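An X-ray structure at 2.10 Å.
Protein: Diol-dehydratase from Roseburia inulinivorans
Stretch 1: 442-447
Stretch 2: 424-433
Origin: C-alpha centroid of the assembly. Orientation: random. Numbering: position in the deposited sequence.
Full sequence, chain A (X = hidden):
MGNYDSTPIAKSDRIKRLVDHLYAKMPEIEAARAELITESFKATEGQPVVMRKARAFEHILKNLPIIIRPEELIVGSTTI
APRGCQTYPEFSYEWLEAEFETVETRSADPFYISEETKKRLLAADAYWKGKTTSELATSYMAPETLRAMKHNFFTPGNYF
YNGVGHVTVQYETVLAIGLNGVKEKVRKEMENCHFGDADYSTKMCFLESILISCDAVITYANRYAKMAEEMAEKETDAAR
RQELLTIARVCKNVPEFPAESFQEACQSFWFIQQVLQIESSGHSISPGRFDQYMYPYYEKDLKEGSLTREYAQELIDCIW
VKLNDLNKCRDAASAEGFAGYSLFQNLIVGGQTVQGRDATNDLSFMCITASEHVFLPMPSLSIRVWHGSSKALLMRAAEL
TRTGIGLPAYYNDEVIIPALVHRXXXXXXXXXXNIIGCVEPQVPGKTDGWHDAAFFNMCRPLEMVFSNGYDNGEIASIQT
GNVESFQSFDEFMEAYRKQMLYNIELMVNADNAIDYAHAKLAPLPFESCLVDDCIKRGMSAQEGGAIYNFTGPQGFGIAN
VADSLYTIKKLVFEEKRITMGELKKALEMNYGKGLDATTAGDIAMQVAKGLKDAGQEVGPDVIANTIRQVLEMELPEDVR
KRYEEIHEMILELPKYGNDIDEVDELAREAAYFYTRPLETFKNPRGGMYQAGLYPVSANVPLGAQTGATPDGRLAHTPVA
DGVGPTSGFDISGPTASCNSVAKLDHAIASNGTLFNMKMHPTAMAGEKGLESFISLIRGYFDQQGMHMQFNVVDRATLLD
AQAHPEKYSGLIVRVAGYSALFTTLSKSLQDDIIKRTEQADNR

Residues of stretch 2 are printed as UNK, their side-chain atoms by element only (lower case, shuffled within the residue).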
# COMPACT_ATOMS: atom_id res chain seq x y z
N GLN A 442 15.05 18.34 -16.76
CA GLN A 442 15.19 17.12 -16.00
C GLN A 442 16.42 16.35 -16.47
O GLN A 442 16.84 16.47 -17.63
CB GLN A 442 13.94 16.27 -16.18
CG GLN A 442 14.11 14.83 -15.98
CD GLN A 442 12.92 14.00 -16.41
OE1 GLN A 442 12.95 13.27 -17.40
NE2 GLN A 442 11.83 14.19 -15.70
N VAL A 443 17.02 15.58 -15.57
CA VAL A 443 18.01 14.56 -15.94
C VAL A 443 17.25 13.37 -16.49
O VAL A 443 16.49 12.74 -15.77
CB VAL A 443 18.87 14.14 -14.73
CG1 VAL A 443 19.79 12.97 -15.10
CG2 VAL A 443 19.66 15.35 -14.21
N PRO A 444 17.43 13.06 -17.77
CA PRO A 444 16.58 12.04 -18.39
C PRO A 444 16.91 10.63 -17.90
O PRO A 444 18.05 10.37 -17.57
CB PRO A 444 16.91 12.17 -19.90
CG PRO A 444 18.28 12.70 -19.92
CD PRO A 444 18.40 13.63 -18.72
N GLY A 445 15.91 9.78 -17.83
CA GLY A 445 16.08 8.38 -17.50
C GLY A 445 16.35 8.10 -16.03
O GLY A 445 16.66 6.97 -15.67
N LYS A 446 16.23 9.11 -15.17
CA LYS A 446 16.56 8.98 -13.75
C LYS A 446 15.57 9.69 -12.83
O LYS A 446 15.79 9.76 -11.62
CB LYS A 446 17.97 9.53 -13.48
CG LYS A 446 19.10 8.79 -14.19
CD LYS A 446 20.48 9.30 -13.77
CE LYS A 446 21.58 8.48 -14.43
NZ LYS A 446 22.93 8.89 -13.95
N THR A 447 14.50 10.23 -13.40
CA THR A 447 13.68 11.20 -12.68
C THR A 447 12.18 10.88 -12.73
O THR A 447 11.65 10.45 -13.76
CB THR A 447 13.92 12.63 -13.24
OG1 THR A 447 15.32 12.95 -13.14
CG2 THR A 447 13.10 13.69 -12.48
N UNK A 424 20.40 18.68 -6.83
CA UNK A 424 20.98 17.40 -6.47
C UNK A 424 21.60 16.56 -7.57
O UNK A 424 22.18 15.51 -7.28
N UNK A 425 21.49 16.98 -8.82
CA UNK A 425 22.11 16.25 -9.92
C UNK A 425 23.64 16.38 -9.88
O UNK A 425 24.15 17.37 -9.38
c UNK A 425 21.60 16.75 -11.26
N UNK A 426 24.36 15.39 -10.42
CA UNK A 426 25.78 15.60 -10.70
C UNK A 426 25.92 16.51 -11.92
O UNK A 426 25.00 16.66 -12.72
o UNK A 426 26.14 13.74 -12.24
c UNK A 426 26.55 14.27 -10.99
c UNK A 426 26.31 13.23 -9.89
N UNK A 427 27.10 17.09 -12.06
CA UNK A 427 27.41 17.88 -13.23
C UNK A 427 27.26 17.08 -14.53
O UNK A 427 26.71 17.59 -15.50
c UNK A 427 29.05 21.52 -12.53
s UNK A 427 28.29 20.96 -14.05
c UNK A 427 29.15 19.40 -14.26
c UNK A 427 28.83 18.45 -13.13
N UNK A 428 27.75 15.84 -14.57
CA UNK A 428 27.64 15.03 -15.78
C UNK A 428 26.16 14.80 -16.14
O UNK A 428 25.79 14.74 -17.30
o UNK A 428 30.47 12.67 -15.45
o UNK A 428 30.41 14.81 -15.84
c UNK A 428 28.31 13.66 -15.62
c UNK A 428 29.84 13.73 -15.63
N UNK A 429 25.33 14.61 -15.12
CA UNK A 429 23.91 14.35 -15.35
C UNK A 429 23.25 15.62 -15.87
O UNK A 429 22.53 15.59 -16.85
o UNK A 429 22.90 12.92 -11.48
c UNK A 429 23.59 12.43 -13.72
c UNK A 429 23.23 13.86 -14.07
c UNK A 429 23.16 12.03 -12.32
o UNK A 429 23.09 10.82 -12.05
N UNK A 430 23.53 16.73 -15.20
CA UNK A 430 22.90 18.00 -15.50
C UNK A 430 23.23 18.42 -16.92
O UNK A 430 22.39 18.97 -17.63
c UNK A 430 23.35 19.07 -14.49
N UNK A 431 24.47 18.15 -17.34
CA UNK A 431 24.90 18.48 -18.69
C UNK A 431 24.13 17.74 -19.75
O UNK A 431 24.07 18.17 -20.90
n UNK A 431 29.55 20.19 -18.37
c UNK A 431 30.87 20.11 -18.19
c UNK A 431 28.73 19.11 -18.88
n UNK A 431 31.54 21.15 -17.73
n UNK A 431 31.51 18.98 -18.49
c UNK A 431 27.25 19.40 -18.66
c UNK A 431 26.40 18.18 -18.87
N UNK A 432 23.54 16.62 -19.37
CA UNK A 432 22.76 15.83 -20.30
C UNK A 432 21.27 16.11 -20.19
O UNK A 432 20.45 15.30 -20.59
n UNK A 432 21.78 12.43 -20.92
o UNK A 432 22.75 13.84 -22.38
c UNK A 432 22.52 13.50 -21.23
c UNK A 432 23.03 14.34 -20.08
N UNK A 433 20.90 17.27 -19.65
CA UNK A 433 19.48 17.52 -19.42
C UNK A 433 18.68 17.67 -20.72
O UNK A 433 19.21 18.03 -21.78
c UNK A 433 20.48 20.81 -19.44
c UNK A 433 20.51 22.03 -20.12
c UNK A 433 18.14 20.64 -19.83
o UNK A 433 19.33 23.74 -21.33
c UNK A 433 19.33 22.54 -20.65
c UNK A 433 18.15 21.85 -20.50
c UNK A 433 19.30 20.09 -19.30
c UNK A 433 19.27 18.77 -18.55
O HOH W 1 20.78 11.13 -18.24

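Position 424 has no side-chain atoms. Its phi is positive (125°), and it closes a preceding helix in a Schellman motif. At these backbone angles a CB would be jammed against the carbonyl O of the residue before. This is G424.

Position 425 has a single side-chain carbon. It points toward stretch 1 and lies 3.8 Å from CG2 of V443, measured from its CB. One carbon and nothing more is alanine, A425.

Position 426 has one carbon carrying one oxygen and one carbon. The branch at CB, with one hydroxyl and one methyl, gives threonine. T426 does not touch stretch 1. It is the N-cap: its OG1 accepts from N of residue 429 at 3.1 Å.

Position 427 is an unbranched chain of two carbons, a sulfur and a carbon. The sulfur within the chain identifies M427. It is exposed and out of reach of stretch 1.

Position 428 has two carbons, the second carrying two oxygens. This short carboxylate is D428, out of reach of stretch 1.

Position 429 has three carbons, the third carrying two oxygens. One oxygen lies 2.7 Å from NZ of K446. A carboxylate one carbon longer than that of D428, paired with a lysine amine, is E429. Its OE1 accepts from N of T426 at 3.1 Å, so side chain and backbone bond reciprocally across the first turn.

Position 430 has one carbon, pointing away from stretch 1. It is A430.

Position 431 has three carbons, a nitrogen, then a carbon carrying two more nitrogens. That guanidinium is R431, which does not reach stretch 1.

Position 432 has two carbons, the second carrying one oxygen and one nitrogen. Its nitrogen lies 3.7 Å from CG of P444. As modelled, this is the amide of N432, and that nitrogen is ND2.

Position 433 has one carbon, then a six-carbon ring bearing one oxygen. This is Y433, whose ring end leads away from stretch 1. Its CA makes a CA-H...O contact with O of Q442 at 3.4 Å.

The contact combines charge and packing. NZ of K446 donates to OE2 of E429 at 2.7 Å in a salt bridge. V443 packs on A425 and on the CB of E429, which lies 3.7 Å from its CG1. Beyond the helix, one water accepts from ND2 of N432 (3.1 Å) and donates to O of P444 (2.9 Å). The type II turn from V443 to K446 has G445 at positive phi.

Stretch 2 (424-433) GATMDEARNY
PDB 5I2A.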